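Local coordinates for protein putative drug/sodium antiporter (Escherichia coli, PDB 4Z3N) that is a MATE-family membrane transporter that moves the genotoxin colibactin, or probably its precursor, across the membrane, presumably as an antiporter, at residues Leu105-Arg110 with Trp250-Glu255; Ala312-Val317 with Ala392-Gln397; Ala21-Gly26 with Gly318-His323. All blocks are in the same frame, centred on the assembly; numbering follows the deposited sequence.

How the contacts relate
From the N terminus, the lead-in residues Ala-21 to Gly-26 form the first half of contact 3, which closes its loop only when the chain reaches Gly-318 to His-323, late in helix 286-322. Contact 1 is nested inside it: Leu-105 to Arg-110 opens and Trp-250 to Glu-255 closes, joining the N-terminal parts of helices 107-132 and 250-284. After contact 1 has closed, contact 2 opens at Ala-312 to Val-317 and closes at Ala-392 to Gln-397 on helix 382-399. Contacts 2 and 3 therefore cross. They share helix 286-322 and touch where Met-23 SD packs on Val-316 CA (3.8 Å). Contact 1 stands apart, its centre about 20 Å from that of contact 3.

Contact 1: Leu105-Arg110 with Trp250-Glu255; sequences LDRAQR and WKIYRE
Lys-251 opens the contact with charge against charge. Its CG occupies the crowded position between backbone N and carbonyl carbon (chi1 79°), and a bend at the last torsion swings the ammonium round to face Arg-107. The two side chains reach for each other tip to tip, NZ of Lys-251 lying 3.4 Å from NH1 of Arg-107, in the plane of the guanidinium and at its edge. Both groups are donors, so this is a meeting of like charges and not a bond. Arg-110 adds a third positive group: its extended chain crosses Lys-251 at about a right angle and leaves NH1 of Arg-110 4.1 Å from the same NZ. Solvent at this exposed surface may ease the repulsion.

Ile-252 supplies the apolar part. With CG1 anti to the backbone N (chi1 -164°) and the chain extended, CD1 lies over one face of the Arg-107 guanidinium and reaches CB of Arg-110 at 4.2 Å. The same residue continues onto Val-114, one turn further along helix 107-132. What meets here are the N-terminal parts of helices 107-132 and 250-284, which carry the third and seventh of the twelve predicted membrane-spanning segments of the MATE fold; in this family the loops ahead of both are expected on the cytoplasmic side.

Beyond the two segments, Tyr-253 continues the packing on helix 107-132 through Val-114, Ile-117 and Ile-118. Glu-255, one turn after Lys-251, brings the opposite charge: OE1 of Glu-255 stays 5.9 Å from NH2 of Arg-107, not in contact, though its charge may partly offset the positive cluster. Its OE2 forms a salt bridge with Arg-98 of helix 75-101, while Leu-95 of that helix touches both Glu-255 and Arg-107.

Contact 2: Ala312-Val317 with Ala392-Gln397; sequences ALLTVV and ASEYYQ
Leu-314 and Glu-394 both send CG anti to the backbone N (chi1 -174° and -154°), and a bend at chi2 then folds the glutamate across the leucine at about a right angle. CB of Leu-314 meets OE2 of Glu-394 at 4.0 Å, and CD1 of Leu-314 sits 3.9 Å from the backbone O of Glu-394. The same methyl reaches CB of Gln-397 at 4.2 Å; the amide of that glutamine leads away to Gln-263 and Val-259. A carboxylate buried against aliphatic carbon would probably be easier to protonate than one in water.

One turn on, Val-317 crosses Tyr-395 at about a right angle. Its CG1, also anti to N, approaches CD2 of Tyr-395 at 3.6 Å, and CG2 touches the same ring carbon. The phenol OH is hydrogen-bonded to Thr-329 of helix 326-358, which fixes the far end of the ring.

The CA atoms of Leu-314 and Glu-394 are 6.0 Å apart, while the axes of the two short segments, running in the same general sense, pass 8.7 Å apart at 40°. This is interior helix-on-helix packing in the MATE helical bundle, near the end of the predicted span 371-392, joining helices 286-322 and 382-399.

Contact 3: Ala21-Gly26 with Gly318-His323; sequences AGMFDG and GQNWGH
The ring of Phe-24 lies between two side chains. CG of the preceding residue, Met-23, sits over the centre of one face, and CD2 of His-323 lies over the opposite face, offset toward the rim. The imidazole is tilted 33° to the phenyl plane, with centroids 4.5 Å apart, an oblique aromatic pair. At the ring edge, in plane, the backbone O of Gln-319 faces CE1 of Phe-24 at 3.7 Å.

Gln-319 runs out straight beyond CG, crossing both Met-23 and Phe-24 at about a right angle, its amide turned 17° from the phenyl plane. OE1 of Gln-319 comes 3.4 Å from CG of Met-23, whose chain bends at chi2 and chi3 so that CE also turns to that oxygen; NE2 is hydrogen-bonded to O of Gly-177. Asn-320 points its amide at the loop backbone: ND2 of Asn-320 gives a weak hydrogen bond to O of Met-23 (3.4 Å, 154°), its stronger acceptor being Val-316 O.

A Gly-26 N to Gly-22 O hydrogen bond curls the loop. This is loop-on-helix packing: the lead-in to the first transmembrane helix is folded back on the C-terminal part of helix 286-322, with Met-23 resting on Leu-31. Arg-328 of helix 326-358 holds it by hydrogen bonds to the carbonyls of Met-23 and Gly-26, and helix 75-101 touches Gln-319 through Ser-97 and Ile-100.

Contact 1: Leu105-Arg110 with Trp250-Glu255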
# COMPACT_ATOMS: atom_id res chain seq x y z
N LEU A 105 5.81 21.80 -17.87
CA LEU A 105 5.01 22.08 -16.68
C LEU A 105 3.91 22.82 -17.35
O LEU A 105 3.80 24.05 -17.34
CB LEU A 105 5.78 22.92 -15.66
CG LEU A 105 7.20 22.40 -15.45
CD1 LEU A 105 8.04 23.37 -14.64
CD2 LEU A 105 7.20 20.99 -14.82
N ASP A 106 3.07 21.98 -17.91
CA ASP A 106 2.29 22.33 -19.06
C ASP A 106 1.08 21.42 -19.03
O ASP A 106 -0.05 21.81 -18.75
CB ASP A 106 3.19 22.16 -20.30
CG ASP A 106 2.47 22.43 -21.60
OD1 ASP A 106 1.40 23.08 -21.57
OD2 ASP A 106 3.00 21.98 -22.64
N ARG A 107 1.38 20.15 -19.31
CA ARG A 107 0.56 19.03 -18.91
C ARG A 107 0.52 18.93 -17.38
O ARG A 107 -0.45 18.44 -16.82
CB ARG A 107 1.10 17.73 -19.53
CG ARG A 107 0.52 17.43 -20.91
CD ARG A 107 1.27 16.30 -21.59
NE ARG A 107 1.30 15.09 -20.77
CZ ARG A 107 0.49 14.05 -20.94
NH1 ARG A 107 -0.44 14.07 -21.89
NH2 ARG A 107 0.60 13.00 -20.14
N ALA A 108 1.56 19.43 -16.73
CA ALA A 108 1.68 19.34 -15.27
C ALA A 108 0.51 20.01 -14.53
O ALA A 108 -0.07 19.41 -13.63
CB ALA A 108 2.99 19.94 -14.81
N GLN A 109 0.17 21.24 -14.90
CA GLN A 109 -0.95 21.91 -14.25
C GLN A 109 -2.26 21.26 -14.69
O GLN A 109 -3.22 21.19 -13.91
CB GLN A 109 -0.96 23.41 -14.56
CG GLN A 109 -1.53 24.23 -13.40
CD GLN A 109 -2.47 25.34 -13.85
OE1 GLN A 109 -2.34 25.86 -14.96
NE2 GLN A 109 -3.42 25.69 -12.99
N ARG A 110 -2.31 20.78 -15.93
CA ARG A 110 -3.41 19.95 -16.40
C ARG A 110 -3.65 18.75 -15.48
O ARG A 110 -4.79 18.44 -15.10
CB ARG A 110 -3.14 19.42 -17.81
CG ARG A 110 -3.35 20.36 -18.97
CD ARG A 110 -3.18 19.54 -20.26
NE ARG A 110 -3.10 20.34 -21.48
CZ ARG A 110 -2.59 19.91 -22.64
NH1 ARG A 110 -2.10 18.67 -22.73
NH2 ARG A 110 -2.56 20.70 -23.70
N TRP A 250 -9.92 13.14 -23.49
CA TRP A 250 -10.05 11.89 -22.75
C TRP A 250 -8.74 11.11 -22.72
O TRP A 250 -8.59 10.19 -21.91
CB TRP A 250 -11.17 11.02 -23.34
CG TRP A 250 -11.34 9.64 -22.71
CD1 TRP A 250 -10.99 8.44 -23.26
CD2 TRP A 250 -11.88 9.33 -21.41
NE1 TRP A 250 -11.29 7.41 -22.40
CE2 TRP A 250 -11.83 7.92 -21.26
CE3 TRP A 250 -12.41 10.11 -20.37
CZ2 TRP A 250 -12.29 7.28 -20.10
CZ3 TRP A 250 -12.86 9.46 -19.22
CH2 TRP A 250 -12.79 8.06 -19.10
N LYS A 251 -7.78 11.48 -23.57
CA LYS A 251 -6.51 10.75 -23.58
C LYS A 251 -5.86 10.84 -22.20
O LYS A 251 -5.31 9.87 -21.68
CB LYS A 251 -5.56 11.27 -24.67
CG LYS A 251 -4.82 12.57 -24.31
CD LYS A 251 -3.50 12.70 -25.08
CE LYS A 251 -3.12 14.16 -25.35
NZ LYS A 251 -2.83 14.93 -24.11
N ILE A 252 -5.95 12.02 -21.60
CA ILE A 252 -5.24 12.28 -20.36
C ILE A 252 -5.99 11.73 -19.13
O ILE A 252 -5.36 11.39 -18.13
CB ILE A 252 -4.97 13.78 -20.19
CG1 ILE A 252 -3.91 13.99 -19.11
CG2 ILE A 252 -6.26 14.53 -19.90
CD1 ILE A 252 -3.54 15.42 -18.93
N TYR A 253 -7.32 11.67 -19.20
CA TYR A 253 -8.09 10.93 -18.21
C TYR A 253 -7.76 9.45 -18.32
O TYR A 253 -7.66 8.75 -17.32
CB TYR A 253 -9.60 11.15 -18.40
CG TYR A 253 -10.04 12.49 -17.87
CD1 TYR A 253 -10.38 12.65 -16.53
CD2 TYR A 253 -10.08 13.62 -18.69
CE1 TYR A 253 -10.75 13.88 -16.02
CE2 TYR A 253 -10.45 14.85 -18.19
CZ TYR A 253 -10.79 14.98 -16.86
OH TYR A 253 -11.17 16.20 -16.34
N ARG A 254 -7.58 8.99 -19.55
CA ARG A 254 -7.25 7.60 -19.82
C ARG A 254 -5.88 7.22 -19.25
O ARG A 254 -5.73 6.20 -18.58
CB ARG A 254 -7.31 7.35 -21.33
CG ARG A 254 -6.95 5.94 -21.77
CD ARG A 254 -7.43 5.75 -23.19
NE ARG A 254 -6.89 4.57 -23.85
CZ ARG A 254 -7.05 4.32 -25.15
NH1 ARG A 254 -7.73 5.18 -25.90
NH2 ARG A 254 -6.54 3.22 -25.70
N GLU A 255 -4.87 8.04 -19.51
CA GLU A 255 -3.53 7.77 -19.03
C GLU A 255 -3.49 7.73 -17.50
O GLU A 255 -2.83 6.88 -16.90
CB GLU A 255 -2.56 8.83 -19.57
CG GLU A 255 -1.13 8.68 -19.07
CD GLU A 255 -0.51 7.32 -19.43
OE1 GLU A 255 -0.14 7.14 -20.61
OE2 GLU A 255 -0.39 6.46 -18.52

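Contact 2: Ala312-Val317 with Ala392-Gln397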
# COMPACT_ATOMS: atom_id res chain seq x y z
N ALA A 312 9.89 5.86 -4.12
CA ALA A 312 11.03 6.67 -4.57
C ALA A 312 11.37 6.35 -6.01
O ALA A 312 11.81 7.21 -6.77
CB ALA A 312 12.25 6.44 -3.68
N LEU A 313 11.14 5.09 -6.37
CA LEU A 313 11.51 4.56 -7.67
C LEU A 313 10.55 5.04 -8.74
O LEU A 313 10.95 5.21 -9.90
CB LEU A 313 11.54 3.02 -7.63
CG LEU A 313 11.87 2.38 -8.98
CD1 LEU A 313 13.33 2.67 -9.41
CD2 LEU A 313 11.60 0.91 -8.94
N LEU A 314 9.29 5.24 -8.36
CA LEU A 314 8.28 5.76 -9.29
C LEU A 314 8.70 7.15 -9.83
O LEU A 314 8.72 7.40 -11.04
CB LEU A 314 6.91 5.84 -8.59
CG LEU A 314 5.77 6.24 -9.53
CD1 LEU A 314 4.99 5.04 -9.94
CD2 LEU A 314 4.87 7.28 -8.90
N THR A 315 9.07 8.03 -8.92
CA THR A 315 9.59 9.33 -9.27
C THR A 315 10.85 9.30 -10.14
O THR A 315 10.97 10.08 -11.10
CB THR A 315 9.90 10.10 -8.03
OG1 THR A 315 8.82 9.89 -7.11
CG2 THR A 315 10.04 11.57 -8.36
N VAL A 316 11.79 8.42 -9.80
CA VAL A 316 13.05 8.34 -10.52
C VAL A 316 12.85 7.70 -11.90
O VAL A 316 13.41 8.18 -12.90
CB VAL A 316 14.11 7.56 -9.71
CG1 VAL A 316 15.33 7.30 -10.58
CG2 VAL A 316 14.49 8.33 -8.46
N VAL A 317 12.05 6.64 -11.96
CA VAL A 317 11.75 6.02 -13.24
C VAL A 317 10.90 6.96 -14.07
O VAL A 317 11.20 7.19 -15.24
CB VAL A 317 11.00 4.68 -13.09
CG1 VAL A 317 10.56 4.15 -14.47
CG2 VAL A 317 11.88 3.66 -12.34
N ALA A 392 9.40 -4.22 -9.93
CA ALA A 392 9.10 -4.32 -11.36
C ALA A 392 7.72 -3.73 -11.67
O ALA A 392 7.54 -3.08 -12.71
CB ALA A 392 9.19 -5.77 -11.84
N SER A 393 6.74 -3.95 -10.79
CA SER A 393 5.39 -3.38 -10.96
C SER A 393 5.37 -1.85 -10.89
O SER A 393 4.65 -1.19 -11.63
CB SER A 393 4.43 -3.92 -9.91
OG SER A 393 4.00 -5.21 -10.27
N GLU A 394 6.14 -1.30 -9.96
CA GLU A 394 6.27 0.12 -9.81
C GLU A 394 6.85 0.75 -11.10
O GLU A 394 6.39 1.81 -11.53
CB GLU A 394 7.17 0.44 -8.60
CG GLU A 394 6.92 1.79 -7.95
CD GLU A 394 5.57 1.85 -7.24
OE1 GLU A 394 4.82 0.85 -7.35
OE2 GLU A 394 5.27 2.87 -6.56
N TYR A 395 7.84 0.08 -11.70
CA TYR A 395 8.50 0.53 -12.92
C TYR A 395 7.52 0.68 -14.10
O TYR A 395 7.53 1.68 -14.83
CB TYR A 395 9.64 -0.45 -13.29
CG TYR A 395 10.40 -0.07 -14.56
CD1 TYR A 395 9.94 -0.47 -15.81
CD2 TYR A 395 11.57 0.67 -14.50
CE1 TYR A 395 10.61 -0.15 -16.95
CE2 TYR A 395 12.25 1.01 -15.66
CZ TYR A 395 11.76 0.59 -16.89
OH TYR A 395 12.43 0.90 -18.07
N TYR A 396 6.67 -0.31 -14.30
CA TYR A 396 5.68 -0.22 -15.36
C TYR A 396 4.62 0.84 -15.08
O TYR A 396 4.12 1.49 -16.00
CB TYR A 396 5.04 -1.59 -15.58
CG TYR A 396 5.99 -2.52 -16.27
CD1 TYR A 396 6.39 -2.29 -17.58
CD2 TYR A 396 6.52 -3.62 -15.61
CE1 TYR A 396 7.28 -3.14 -18.23
CE2 TYR A 396 7.41 -4.47 -16.24
CZ TYR A 396 7.78 -4.23 -17.54
OH TYR A 396 8.66 -5.10 -18.15
N GLN A 397 4.29 1.05 -13.82
CA GLN A 397 3.37 2.10 -13.45
C GLN A 397 4.00 3.46 -13.76
O GLN A 397 3.34 4.36 -14.27
CB GLN A 397 3.01 2.00 -11.98
CG GLN A 397 2.19 0.76 -11.64
CD GLN A 397 0.75 0.92 -12.05
OE1 GLN A 397 0.43 1.08 -13.24
NE2 GLN A 397 -0.14 0.90 -11.05

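Contact 3: Ala21-Gly26 with Gly318-His323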
# COMPACT_ATOMS: atom_id res chain seq x y z
N ALA A 21 17.83 17.45 -6.88
CA ALA A 21 19.24 17.17 -7.19
C ALA A 21 19.63 15.69 -7.26
O ALA A 21 19.24 14.89 -6.41
CB ALA A 21 20.12 17.87 -6.16
N GLY A 22 20.42 15.36 -8.28
CA GLY A 22 20.99 14.03 -8.46
C GLY A 22 20.11 13.12 -9.31
O GLY A 22 20.44 11.95 -9.56
N MET A 23 18.98 13.68 -9.76
CA MET A 23 17.96 12.91 -10.47
C MET A 23 18.46 12.32 -11.78
O MET A 23 18.34 11.11 -12.03
CB MET A 23 16.74 13.80 -10.74
CG MET A 23 15.60 13.10 -11.47
SD MET A 23 14.90 11.65 -10.62
CE MET A 23 14.12 12.43 -9.21
N PHE A 24 18.97 13.19 -12.65
CA PHE A 24 19.43 12.76 -13.96
C PHE A 24 20.88 12.28 -14.00
O PHE A 24 21.20 11.35 -14.74
CB PHE A 24 19.16 13.89 -14.95
CG PHE A 24 17.73 14.38 -14.88
CD1 PHE A 24 16.69 13.57 -15.33
CD2 PHE A 24 17.43 15.59 -14.27
CE1 PHE A 24 15.37 13.98 -15.22
CE2 PHE A 24 16.10 16.02 -14.15
CZ PHE A 24 15.07 15.21 -14.63
N ASP A 25 21.78 12.94 -13.27
CA ASP A 25 23.19 12.50 -13.31
C ASP A 25 23.77 11.80 -12.08
O ASP A 25 24.85 11.24 -12.16
CB ASP A 25 24.09 13.70 -13.67
CG ASP A 25 24.01 14.84 -12.64
OD1 ASP A 25 23.21 14.76 -11.68
OD2 ASP A 25 24.77 15.82 -12.79
N GLY A 26 23.06 11.77 -10.97
CA GLY A 26 23.69 11.35 -9.72
C GLY A 26 23.84 9.87 -9.38
O GLY A 26 23.55 8.98 -10.19
N GLY A 318 9.85 7.51 -13.47
CA GLY A 318 8.95 8.40 -14.19
C GLY A 318 9.64 9.61 -14.81
O GLY A 318 9.39 9.96 -15.97
N GLN A 319 10.51 10.26 -14.03
CA GLN A 319 11.21 11.47 -14.45
C GLN A 319 12.34 11.20 -15.45
O GLN A 319 12.50 11.93 -16.43
CB GLN A 319 11.75 12.23 -13.24
CG GLN A 319 10.67 13.07 -12.53
CD GLN A 319 11.25 14.17 -11.70
OE1 GLN A 319 12.45 14.40 -11.73
NE2 GLN A 319 10.41 14.88 -10.96
N ASN A 320 13.12 10.16 -15.21
CA ASN A 320 14.15 9.81 -16.19
C ASN A 320 13.56 9.27 -17.49
O ASN A 320 14.17 9.37 -18.55
CB ASN A 320 15.11 8.78 -15.60
CG ASN A 320 16.08 9.39 -14.65
OD1 ASN A 320 17.19 9.73 -15.05
ND2 ASN A 320 15.69 9.53 -13.39
N TRP A 321 12.38 8.68 -17.39
CA TRP A 321 11.69 8.16 -18.55
C TRP A 321 11.26 9.31 -19.43
O TRP A 321 11.45 9.27 -20.64
CB TRP A 321 10.49 7.32 -18.13
CG TRP A 321 9.65 6.85 -19.27
CD1 TRP A 321 8.52 7.45 -19.75
CD2 TRP A 321 9.83 5.66 -20.03
NE1 TRP A 321 8.00 6.71 -20.79
CE2 TRP A 321 8.79 5.61 -20.98
CE3 TRP A 321 10.78 4.63 -20.00
CZ2 TRP A 321 8.67 4.57 -21.90
CZ3 TRP A 321 10.66 3.60 -20.92
CH2 TRP A 321 9.61 3.58 -21.85
N GLY A 322 10.67 10.33 -18.80
CA GLY A 322 10.27 11.54 -19.50
C GLY A 322 11.44 12.28 -20.15
O GLY A 322 11.31 12.82 -21.24
N HIS A 323 12.57 12.29 -19.46
CA HIS A 323 13.79 12.91 -19.93
C HIS A 323 14.45 12.09 -21.04
O HIS A 323 15.44 12.51 -21.62
CB HIS A 323 14.75 13.11 -18.76
CG HIS A 323 15.85 14.09 -19.02
ND1 HIS A 323 16.94 13.80 -19.81
CD2 HIS A 323 16.05 15.34 -18.55
CE1 HIS A 323 17.76 14.83 -19.84
NE2 HIS A 323 17.24 15.78 -19.07